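Local coordinates for protein CEP104 (Gallus gallus, PDB 5JO8) that is a centriolar protein whose TOG domain, the part described here, probably binds tubulin or microtubules, at residues L84-I95 with S106-I114; V132-T143 with A154-A162. All coordinates share one frame; numbering follows the deposited sequence.

Overall arrangement
Interactions 1 and 2 each join two consecutive antiparallel helices of an all-helical chain: 77-94 with 100-121, and 125-142 with 148-163. The centre of interaction 2 lies about 2 Å from that of the chain, and the centre of interaction 1 about 13 Å, the two being about 12 Å apart. Every touching residue of interaction 1 is buried, and its chemistry is almost wholly aliphatic, with one serine. Interaction 2 has a buried aliphatic middle too, but adds a phenylalanine edge, a threonine and partly exposed residues. The two layers meet directly: Leu-110 packs on Thr-135, and Arg-142 NH1 probably donates a hydrogen bond to Ile-95 O, at 2.8 Å.

Interaction 1: L84-I95 with S106-I114; sequences LRAAIFLVRRAI and SLKLLKMII
Ser-106 OG is the polar side-chain atom at the close end of this contact, lying 3.7 Å from Ile-95 CG1 and near Ala-94 O, while its hydrogen bond runs back to Phe-103 O within its own helix. The hydroxyl takes the crowded position between the backbone N and the carbonyl carbon (chi1 82°), which turns it back toward Phe-103 O, one turn earlier in the same helix. Ser-106 CB meets Ala-94 CB at 3.6 Å. Small groups on both sides let the backbones come together here, with the CA atoms of Val-91 and Ser-106 only 5.2 Å apart, whereas those of Leu-84 and Ile-113 are separated by 7.3 Å. The segments 84-94 and 106-114 run at 144° to each other, an antiparallel pair that splays toward Leu-84.

Val-91 forks over the next turn. With CG1 opposite the backbone N (chi1 168°), one methyl lies against Leu-110 CB and the other, CG2, presses on Leu-109 CD2 at 3.5 Å, tighter than ordinary van der Waals contact. Where the helices diverge, longer side chains fill the interval. Ile-88 CD1 reaches Leu-110 CD1 at 3.6 Å, and Ile-113 divides its branches: CG2 packs on Leu-84 CD1, also at 3.6 Å, while CD1 covers the methyl of Ala-87 and the end of Ile-88.

Beyond the pair, Ala-94 and Leu-109 also touch helix 54-69, and Leu-84 and Leu-110 touch helix 125-142, so the seam is covered by the preceding and following helices. With the serine hydroxyl already satisfied inside its helix, the two segments are held together by close-fitting methyl groups and exclusion of water, and their relative position probably depends largely on matching shape rather than on directional polar bonds.

Interaction 2: V132-T143 with A154-A162; sequences VEKTLPGLLSRT and AAKFIQEMA
Ile-158 CD1 fills the tightly packed middle of this contact, meeting Leu-140 CD2 at 3.7 Å and Leu-139 CB at 3.8 Å, with Thr-143 CG2 beside it. Ile-158 CG1 and CG2 touch Leu-136 CD1, the two side chains crossing at about a right angle. Leu-139 extends past Ile-158 to Phe-157: Leu-139 CD1 comes to the ring edge, near its plane, 3.8 Å from Phe-157 CD2. The ring also packs edge-to-face with Trp-164 and touches helix 100-121.

Thr-143 and Ala-154 mark the close end, their CA atoms 5.6 Å apart against 8.6 Å for those of Val-132 and Met-161. Thr-143 works with both branches. Its OG1 donates to Leu-140 O at 2.6 Å, in the carbonyl plane and on a lone pair, and with the hydroxyl so held (chi1 73°) CG2 faces the other helix, 3.8 Å from Ala-154 CB. With hydroxyl and methyl both gone, an alanine at Thr-143 would probably leave Leu-140 O without its side-chain donor and a gap beside Ala-154 and Ile-158.

In the modelled conformer Met-161 CE packs on Leu-139 CD1 and Leu-136 CD1; the outermost pair, Val-132 CG2 with Met-161 SD, is wider at 4.3 Å, a tentative reading given a second Met-161 conformer. Against the buried leucines and Ile-158, the margins nearer solvent are Phe-157, Ala-155 and Arg-142, whose guanidinium turns away to Ile-95 O, Asp-97 O and the Phe-103 ring. Helix 125-142 is kinked at Pro-137 and Gly-138, and the segments 132-142 and 154-162 run at 145° to each other. Such antiparallel helix pairs build the HEAT-like alpha-solenoid of TOG domains.

Interaction 1: L84-I95 with S106-I114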
loop_
_atom_site.group_PDB
_atom_site.type_symbol
_atom_site.label_atom_id
_atom_site.label_comp_id
_atom_site.label_asym_id
_atom_site.label_seq_id
_atom_site.Cartn_x
_atom_site.Cartn_y
_atom_site.Cartn_z
ATOM N N LEU A 84 10.139 -10.313 14.063
ATOM C CA LEU A 84 9.602 -9.387 13.072
ATOM C C LEU A 84 8.756 -10.157 12.077
ATOM O O LEU A 84 7.657 -9.725 11.728
ATOM C CB LEU A 84 10.721 -8.645 12.337
ATOM C CG LEU A 84 10.282 -7.710 11.197
ATOM C CD1 LEU A 84 11.263 -6.576 11.043
ATOM C CD2 LEU A 84 10.105 -8.432 9.855
ATOM N N ARG A 85 9.275 -11.270 11.572
ATOM C CA ARG A 85 8.539 -12.007 10.562
ATOM C C ARG A 85 7.217 -12.528 11.117
ATOM O O ARG A 85 6.188 -12.477 10.442
ATOM C CB ARG A 85 9.393 -13.148 10.004
ATOM C CG ARG A 85 10.730 -12.689 9.438
ATOM C CD ARG A 85 10.561 -11.892 8.158
ATOM N NE ARG A 85 11.839 -11.539 7.527
ATOM C CZ ARG A 85 12.326 -12.113 6.432
ATOM N NH1 ARG A 85 11.654 -13.083 5.827
ATOM N NH2 ARG A 85 13.491 -11.714 5.938
ATOM N N ALA A 86 7.223 -12.993 12.356
ATOM C CA ALA A 86 6.003 -13.486 12.973
ATOM C C ALA A 86 5.002 -12.346 13.194
ATOM O O ALA A 86 3.792 -12.527 13.027
ATOM C CB ALA A 86 6.318 -14.190 14.292
ATOM N N ALA A 87 5.506 -11.183 13.585
ATOM C CA ALA A 87 4.637 -10.025 13.799
ATOM C C ALA A 87 3.990 -9.587 12.487
ATOM O O ALA A 87 2.803 -9.273 12.459
ATOM C CB ALA A 87 5.424 -8.874 14.424
ATOM N N ILE A 88 4.772 -9.584 11.408
ATOM C CA ILE A 88 4.272 -9.209 10.088
ATOM C C ILE A 88 3.226 -10.209 9.599
ATOM O O ILE A 88 2.238 -9.824 8.972
ATOM C CB ILE A 88 5.427 -8.969 9.076
ATOM C CG1 ILE A 88 6.222 -7.704 9.433
ATOM C CG2 ILE A 88 4.929 -8.922 7.634
ATOM C CD1 ILE A 88 5.440 -6.366 9.336
ATOM N N PHE A 89 3.423 -11.488 9.893
ATOM C CA PHE A 89 2.424 -12.508 9.595
ATOM C C PHE A 89 1.072 -12.127 10.221
ATOM O O PHE A 89 0.022 -12.191 9.563
ATOM C CB PHE A 89 2.898 -13.889 10.108
ATOM C CG PHE A 89 1.872 -14.979 9.956
ATOM C CD1 PHE A 89 0.948 -15.232 10.956
ATOM C CD2 PHE A 89 1.822 -15.748 8.800
ATOM C CE1 PHE A 89 -0.015 -16.219 10.806
ATOM C CE2 PHE A 89 0.864 -16.750 8.652
ATOM C CZ PHE A 89 -0.056 -16.976 9.663
ATOM N N LEU A 90 1.097 -11.714 11.486
ATOM C CA LEU A 90 -0.131 -11.326 12.178
ATOM C C LEU A 90 -0.685 -9.999 11.649
ATOM O O LEU A 90 -1.897 -9.845 11.524
ATOM C CB LEU A 90 0.087 -11.276 13.696
ATOM C CG LEU A 90 0.434 -12.642 14.299
ATOM C CD1 LEU A 90 0.741 -12.499 15.788
ATOM C CD2 LEU A 90 -0.686 -13.660 14.089
ATOM N N VAL A 91 0.201 -9.056 11.329
ATOM C CA VAL A 91 -0.202 -7.781 10.729
ATOM C C VAL A 91 -0.938 -8.014 9.420
ATOM O O VAL A 91 -1.973 -7.394 9.164
ATOM C CB VAL A 91 1.006 -6.859 10.509
ATOM C CG1 VAL A 91 0.629 -5.665 9.625
ATOM C CG2 VAL A 91 1.538 -6.361 11.831
ATOM N N ARG A 92 -0.397 -8.891 8.585
ATOM C CA ARG A 92 -0.945 -9.138 7.258
ATOM C C ARG A 92 -2.386 -9.636 7.361
ATOM O O ARG A 92 -3.256 -9.228 6.586
ATOM C CB ARG A 92 -0.068 -10.155 6.529
ATOM C CG ARG A 92 -0.431 -10.397 5.071
ATOM C CD ARG A 92 0.483 -11.463 4.471
ATOM N NE ARG A 92 0.360 -11.558 3.021
ATOM C CZ ARG A 92 1.105 -12.360 2.268
ATOM N NH1 ARG A 92 0.932 -12.384 0.953
ATOM N NH2 ARG A 92 2.022 -13.138 2.830
ATOM N N ARG A 93 -2.635 -10.506 8.335
ATOM C CA ARG A 93 -3.985 -10.994 8.606
ATOM C C ARG A 93 -4.911 -9.877 9.063
ATOM O O ARG A 93 -6.045 -9.756 8.584
ATOM C CB ARG A 93 -3.957 -12.056 9.715
ATOM C CG ARG A 93 -3.283 -13.358 9.347
ATOM C CD ARG A 93 -3.557 -14.412 10.428
ATOM N NE ARG A 93 -4.976 -14.788 10.476
ATOM C CZ ARG A 93 -5.857 -14.361 11.379
ATOM N NH1 ARG A 93 -5.489 -13.535 12.355
ATOM N NH2 ARG A 93 -7.118 -14.769 11.312
ATOM N N ALA A 94 -4.433 -9.074 10.006
ATOM C CA ALA A 94 -5.269 -8.071 10.664
ATOM C C ALA A 94 -5.578 -6.850 9.790
ATOM O O ALA A 94 -6.528 -6.107 10.062
ATOM C CB ALA A 94 -4.648 -7.653 11.979
ATOM N N ILE A 95 -4.790 -6.664 8.735
ATOM C CA ILE A 95 -5.047 -5.612 7.752
ATOM C C ILE A 95 -6.384 -5.861 7.065
ATOM O O ILE A 95 -7.027 -4.914 6.605
ATOM C CB ILE A 95 -3.853 -5.460 6.776
ATOM C CG1 ILE A 95 -2.767 -4.615 7.430
ATOM C CG2 ILE A 95 -4.270 -4.810 5.457
ATOM C CD1 ILE A 95 -1.420 -4.681 6.710
ATOM N N SER A 106 -3.300 -3.010 13.991
ATOM C CA SER A 106 -2.369 -3.592 13.023
ATOM C C SER A 106 -1.503 -2.510 12.382
ATOM O O SER A 106 -0.305 -2.719 12.147
ATOM C CB SER A 106 -3.089 -4.429 11.966
ATOM O OG SER A 106 -3.619 -3.625 10.929
ATOM N N LEU A 107 -2.088 -1.349 12.107
ATOM C CA LEU A 107 -1.331 -0.240 11.538
ATOM C C LEU A 107 -0.316 0.303 12.536
ATOM O O LEU A 107 0.802 0.646 12.152
ATOM C CB LEU A 107 -2.255 0.899 11.111
ATOM C CG LEU A 107 -3.304 0.583 10.053
ATOM C CD1 LEU A 107 -4.058 1.861 9.682
ATOM C CD2 LEU A 107 -2.691 -0.050 8.819
ATOM N N LYS A 108 -0.713 0.402 13.803
ATOM C CA LYS A 108 0.179 0.863 14.857
ATOM C C LYS A 108 1.390 -0.064 14.929
ATOM O O LYS A 108 2.527 0.383 15.030
ATOM C CB LYS A 108 -0.553 0.867 16.203
ATOM C CG LYS A 108 0.290 1.263 17.395
ATOM C CD LYS A 108 -0.507 1.045 18.675
ATOM C CE LYS A 108 0.356 1.140 19.923
ATOM N NZ LYS A 108 0.783 2.536 20.243
ATOM N N LEU A 109 1.128 -1.361 14.871
ATOM C CA LEU A 109 2.183 -2.353 14.965
ATOM C C LEU A 109 3.091 -2.273 13.741
ATOM O O LEU A 109 4.315 -2.263 13.880
ATOM C CB LEU A 109 1.560 -3.743 15.081
ATOM C CG LEU A 109 2.488 -4.952 15.063
ATOM C CD1 LEU A 109 3.616 -4.799 16.088
ATOM C CD2 LEU A 109 1.656 -6.202 15.325
ATOM N N LEU A 110 2.492 -2.207 12.550
ATOM C CA LEU A 110 3.265 -2.121 11.315
ATOM C C LEU A 110 4.163 -0.891 11.279
ATOM O O LEU A 110 5.358 -0.982 10.968
ATOM C CB LEU A 110 2.335 -2.123 10.108
ATOM C CG LEU A 110 2.995 -1.972 8.743
ATOM C CD1 LEU A 110 4.020 -3.100 8.580
ATOM C CD2 LEU A 110 1.946 -2.051 7.660
ATOM N N LYS A 111 3.602 0.265 11.628
ATOM C CA LYS A 111 4.386 1.491 11.638
ATOM C C LYS A 111 5.542 1.416 12.636
ATOM O O LYS A 111 6.659 1.863 12.349
ATOM C CB LYS A 111 3.486 2.702 11.935
ATOM C CG LYS A 111 4.241 4.013 11.917
ATOM C CD LYS A 111 3.337 5.228 12.104
ATOM C CE LYS A 111 4.197 6.472 12.176
ATOM N NZ LYS A 111 3.397 7.682 12.515
ATOM N N MET A 112 5.277 0.856 13.810
ATOM C CA MET A 112 6.312 0.676 14.819
ATOM C C MET A 112 7.436 -0.240 14.315
ATOM O O MET A 112 8.618 0.025 14.556
ATOM C CB MET A 112 5.699 0.106 16.100
ATOM C CG MET A 112 6.703 -0.160 17.224
ATOM S SD MET A 112 7.651 -1.687 17.113
ATOM C CE MET A 112 6.384 -2.912 17.422
ATOM N N ILE A 113 7.083 -1.327 13.640
ATOM C CA ILE A 113 8.114 -2.267 13.191
ATOM C C ILE A 113 9.040 -1.567 12.212
ATOM O O ILE A 113 10.268 -1.658 12.318
ATOM C CB ILE A 113 7.489 -3.520 12.572
ATOM C CG1 ILE A 113 6.827 -4.363 13.653
ATOM C CG2 ILE A 113 8.559 -4.365 11.897
ATOM C CD1 ILE A 113 5.863 -5.384 13.124
ATOM N N ILE A 114 8.454 -0.846 11.271
ATOM C CA ILE A 114 9.220 -0.181 10.224
ATOM C C ILE A 114 10.033 1.013 10.733
ATOM O O ILE A 114 11.200 1.180 10.403
ATOM C CB ILE A 114 8.290 0.226 9.070
ATOM C CG1 ILE A 114 7.807 -1.012 8.323
ATOM C CG2 ILE A 114 8.985 1.202 8.127
ATOM C CD1 ILE A 114 6.652 -0.695 7.357
#

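Interaction 2: V132-T143 with A154-A162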
loop_
_atom_site.group_PDB
_atom_site.type_symbol
_atom_site.label_atom_id
_atom_site.label_comp_id
_atom_site.label_asym_id
_atom_site.label_seq_id
_atom_site.Cartn_x
_atom_site.Cartn_y
_atom_site.Cartn_z
ATOM N N VAL A 132 7.058 -4.000 4.044
ATOM C CA VAL A 132 6.254 -3.278 3.055
ATOM C C VAL A 132 5.644 -4.257 2.051
ATOM O O VAL A 132 4.447 -4.200 1.773
ATOM C CB VAL A 132 7.060 -2.177 2.341
ATOM C CG1 VAL A 132 6.192 -1.487 1.282
ATOM C CG2 VAL A 132 7.569 -1.154 3.343
ATOM N N GLU A 133 6.442 -5.173 1.514
ATOM C CA GLU A 133 5.943 -6.082 0.483
ATOM C C GLU A 133 4.830 -6.993 0.991
ATOM O O GLU A 133 3.917 -7.328 0.245
ATOM C CB GLU A 133 7.077 -6.933 -0.093
ATOM C CG GLU A 133 8.137 -6.153 -0.861
ATOM C CD GLU A 133 7.643 -5.628 -2.208
ATOM O OE1 GLU A 133 6.521 -5.976 -2.621
ATOM O OE2 GLU A 133 8.392 -4.872 -2.860
ATOM N N LYS A 134 4.894 -7.383 2.260
ATOM C CA LYS A 134 3.902 -8.301 2.806
ATOM C C LYS A 134 2.591 -7.622 3.185
ATOM O O LYS A 134 1.582 -8.296 3.386
ATOM C CB LYS A 134 4.463 -9.055 4.021
ATOM C CG LYS A 134 5.589 -10.029 3.690
ATOM C CD LYS A 134 5.119 -11.079 2.702
ATOM C CE LYS A 134 6.278 -11.962 2.263
ATOM N NZ LYS A 134 5.861 -12.992 1.268
ATOM N N THR A 135 2.610 -6.299 3.319
ATOM C CA THR A 135 1.441 -5.579 3.812
ATOM C C THR A 135 0.792 -4.638 2.796
ATOM O O THR A 135 -0.421 -4.424 2.839
ATOM C CB THR A 135 1.768 -4.780 5.089
ATOM O OG1 THR A 135 2.761 -3.788 4.799
ATOM C CG2 THR A 135 2.289 -5.720 6.168
ATOM N N LEU A 136 1.587 -4.070 1.903
ATOM C CA LEU A 136 1.039 -3.117 0.937
ATOM C C LEU A 136 -0.117 -3.676 0.099
ATOM O O LEU A 136 -1.104 -2.965 -0.111
ATOM C CB LEU A 136 2.151 -2.545 0.049
ATOM C CG LEU A 136 1.739 -1.427 -0.918
ATOM C CD1 LEU A 136 1.045 -0.262 -0.195
ATOM C CD2 LEU A 136 2.977 -0.946 -1.657
ATOM N N PRO A 137 -0.031 -4.931 -0.375
ATOM C CA PRO A 137 -1.174 -5.422 -1.163
ATOM C C PRO A 137 -2.476 -5.446 -0.370
ATOM O O PRO A 137 -3.533 -5.052 -0.880
ATOM C CB PRO A 137 -0.751 -6.836 -1.539
ATOM C CG PRO A 137 0.745 -6.760 -1.587
ATOM C CD PRO A 137 1.105 -5.869 -0.431
ATOM N N GLY A 138 -2.408 -5.871 0.886
ATOM C CA GLY A 138 -3.583 -5.860 1.727
ATOM C C GLY A 138 -4.088 -4.459 2.022
ATOM O O GLY A 138 -5.303 -4.219 2.075
ATOM N N LEU A 139 -3.168 -3.523 2.236
ATOM C CA LEU A 139 -3.555 -2.139 2.507
ATOM C C LEU A 139 -4.257 -1.570 1.285
ATOM O O LEU A 139 -5.284 -0.886 1.402
ATOM C CB LEU A 139 -2.336 -1.293 2.853
ATOM C CG LEU A 139 -1.711 -1.604 4.211
ATOM C CD1 LEU A 139 -0.331 -1.003 4.282
ATOM C CD2 LEU A 139 -2.598 -1.053 5.333
ATOM N N LEU A 140 -3.716 -1.881 0.117
ATOM C CA LEU A 140 -4.339 -1.420 -1.127
ATOM C C LEU A 140 -5.740 -1.986 -1.298
ATOM O O LEU A 140 -6.639 -1.289 -1.771
ATOM C CB LEU A 140 -3.456 -1.721 -2.341
ATOM C CG LEU A 140 -2.383 -0.651 -2.516
ATOM C CD1 LEU A 140 -1.325 -1.108 -3.502
ATOM C CD2 LEU A 140 -3.009 0.665 -2.992
ATOM N N SER A 141 -5.927 -3.249 -0.936
ATOM C CA SER A 141 -7.252 -3.862 -1.003
ATOM C C SER A 141 -8.281 -3.089 -0.189
ATOM O O SER A 141 -9.416 -2.934 -0.622
ATOM C CB SER A 141 -7.205 -5.319 -0.534
ATOM O OG SER A 141 -6.620 -6.149 -1.517
ATOM N N ARG A 142 -7.885 -2.597 0.980
ATOM C CA ARG A 142 -8.810 -1.886 1.860
ATOM C C ARG A 142 -9.200 -0.530 1.277
ATOM O O ARG A 142 -10.227 0.019 1.636
ATOM C CB ARG A 142 -8.234 -1.693 3.268
ATOM C CG ARG A 142 -7.791 -2.985 3.969
ATOM C CD ARG A 142 -8.835 -4.099 3.913
ATOM N NE ARG A 142 -10.148 -3.693 4.419
ATOM C CZ ARG A 142 -10.495 -3.659 5.701
ATOM N NH1 ARG A 142 -9.627 -3.995 6.647
ATOM N NH2 ARG A 142 -11.720 -3.276 6.046
ATOM N N THR A 143 -8.379 0.010 0.378
ATOM C CA THR A 143 -8.754 1.265 -0.291
ATOM C C THR A 143 -9.907 1.051 -1.272
ATOM O O THR A 143 -10.421 2.011 -1.848
ATOM C CB THR A 143 -7.570 1.934 -1.033
ATOM O OG1 THR A 143 -7.245 1.198 -2.216
ATOM C CG2 THR A 143 -6.347 2.066 -0.122
ATOM N N ALA A 154 -7.074 3.981 4.910
ATOM C CA ALA A 154 -6.094 3.103 4.294
ATOM C C ALA A 154 -5.211 3.871 3.311
ATOM O O ALA A 154 -4.002 3.689 3.278
ATOM C CB ALA A 154 -6.778 1.920 3.609
ATOM N N ALA A 155 -5.801 4.742 2.504
ATOM C CA ALA A 155 -5.002 5.467 1.528
ATOM C C ALA A 155 -4.035 6.426 2.211
ATOM O O ALA A 155 -2.888 6.562 1.778
ATOM C CB ALA A 155 -5.905 6.221 0.549
ATOM N N LYS A 156 -4.472 7.062 3.290
ATOM C CA LYS A 156 -3.620 7.987 4.028
ATOM C C LYS A 156 -2.456 7.242 4.659
ATOM O O LYS A 156 -1.335 7.747 4.688
ATOM C CB LYS A 156 -4.398 8.734 5.115
ATOM C CG LYS A 156 -5.283 9.871 4.603
ATOM C CD LYS A 156 -5.848 10.684 5.765
ATOM C CE LYS A 156 -6.675 11.860 5.257
ATOM N NZ LYS A 156 -7.269 12.637 6.377
ATOM N N PHE A 157 -2.720 6.045 5.169
ATOM C CA PHE A 157 -1.633 5.243 5.729
ATOM C C PHE A 157 -0.613 4.896 4.653
ATOM O O PHE A 157 0.595 4.974 4.901
ATOM C CB PHE A 157 -2.138 3.958 6.384
ATOM C CG PHE A 157 -1.052 3.191 7.096
ATOM C CD1 PHE A 157 -0.688 3.529 8.390
ATOM C CD2 PHE A 157 -0.403 2.144 6.470
ATOM C CE1 PHE A 157 0.331 2.834 9.045
ATOM C CE2 PHE A 157 0.608 1.443 7.133
ATOM C CZ PHE A 157 0.960 1.787 8.414
ATOM N N ILE A 158 -1.088 4.513 3.468
ATOM C CA ILE A 158 -0.183 4.200 2.362
ATOM C C ILE A 158 0.644 5.422 1.992
ATOM O O ILE A 158 1.854 5.324 1.777
ATOM C CB ILE A 158 -0.921 3.606 1.150
ATOM C CG1 ILE A 158 -1.441 2.204 1.460
ATOM C CG2 ILE A 158 0.006 3.564 -0.064
ATOM C CD1 ILE A 158 -2.521 1.740 0.499
ATOM N N GLN A 159 -0.020 6.569 1.915
ATOM C CA GLN A 159 0.640 7.828 1.611
ATOM C C GLN A 159 1.757 8.123 2.624
ATOM O O GLN A 159 2.886 8.460 2.235
ATOM C CB GLN A 159 -0.410 8.949 1.564
ATOM C CG GLN A 159 0.047 10.266 0.977
ATOM C CD GLN A 159 -1.006 11.358 1.148
ATOM O OE1 GLN A 159 -0.708 12.546 1.032
ATOM N NE2 GLN A 159 -2.239 10.954 1.427
ATOM N N GLU A 160 1.461 7.950 3.913
ATOM C CA GLU A 160 2.425 8.223 4.972
ATOM C C GLU A 160 3.570 7.212 4.921
ATOM O O GLU A 160 4.739 7.586 5.058
ATOM C CB GLU A 160 1.750 8.220 6.356
ATOM C CG GLU A 160 0.768 9.376 6.570
ATOM C CD GLU A 160 0.223 9.440 7.984
ATOM O OE1 GLU A 160 -1.019 9.406 8.138
ATOM O OE2 GLU A 160 1.029 9.538 8.937
ATOM N N MET A 161 3.239 5.942 4.704
ATOM C CA MET A 161 4.261 4.904 4.643
ATOM C C MET A 161 5.242 5.149 3.502
ATOM O O MET A 161 6.441 4.929 3.657
ATOM C CB MET A 161 3.637 3.511 4.541
ATOM C CG MET A 161 4.675 2.385 4.485
ATOM S SD MET A 161 3.943 0.757 4.703
ATOM C CE MET A 161 2.879 0.628 3.261
ATOM N N ALA A 162 4.741 5.621 2.365
ATOM C CA ALA A 162 5.590 5.912 1.208
ATOM C C ALA A 162 6.654 6.970 1.505
ATOM O O ALA A 162 7.743 6.959 0.909
ATOM C CB ALA A 162 4.722 6.357 0.015
#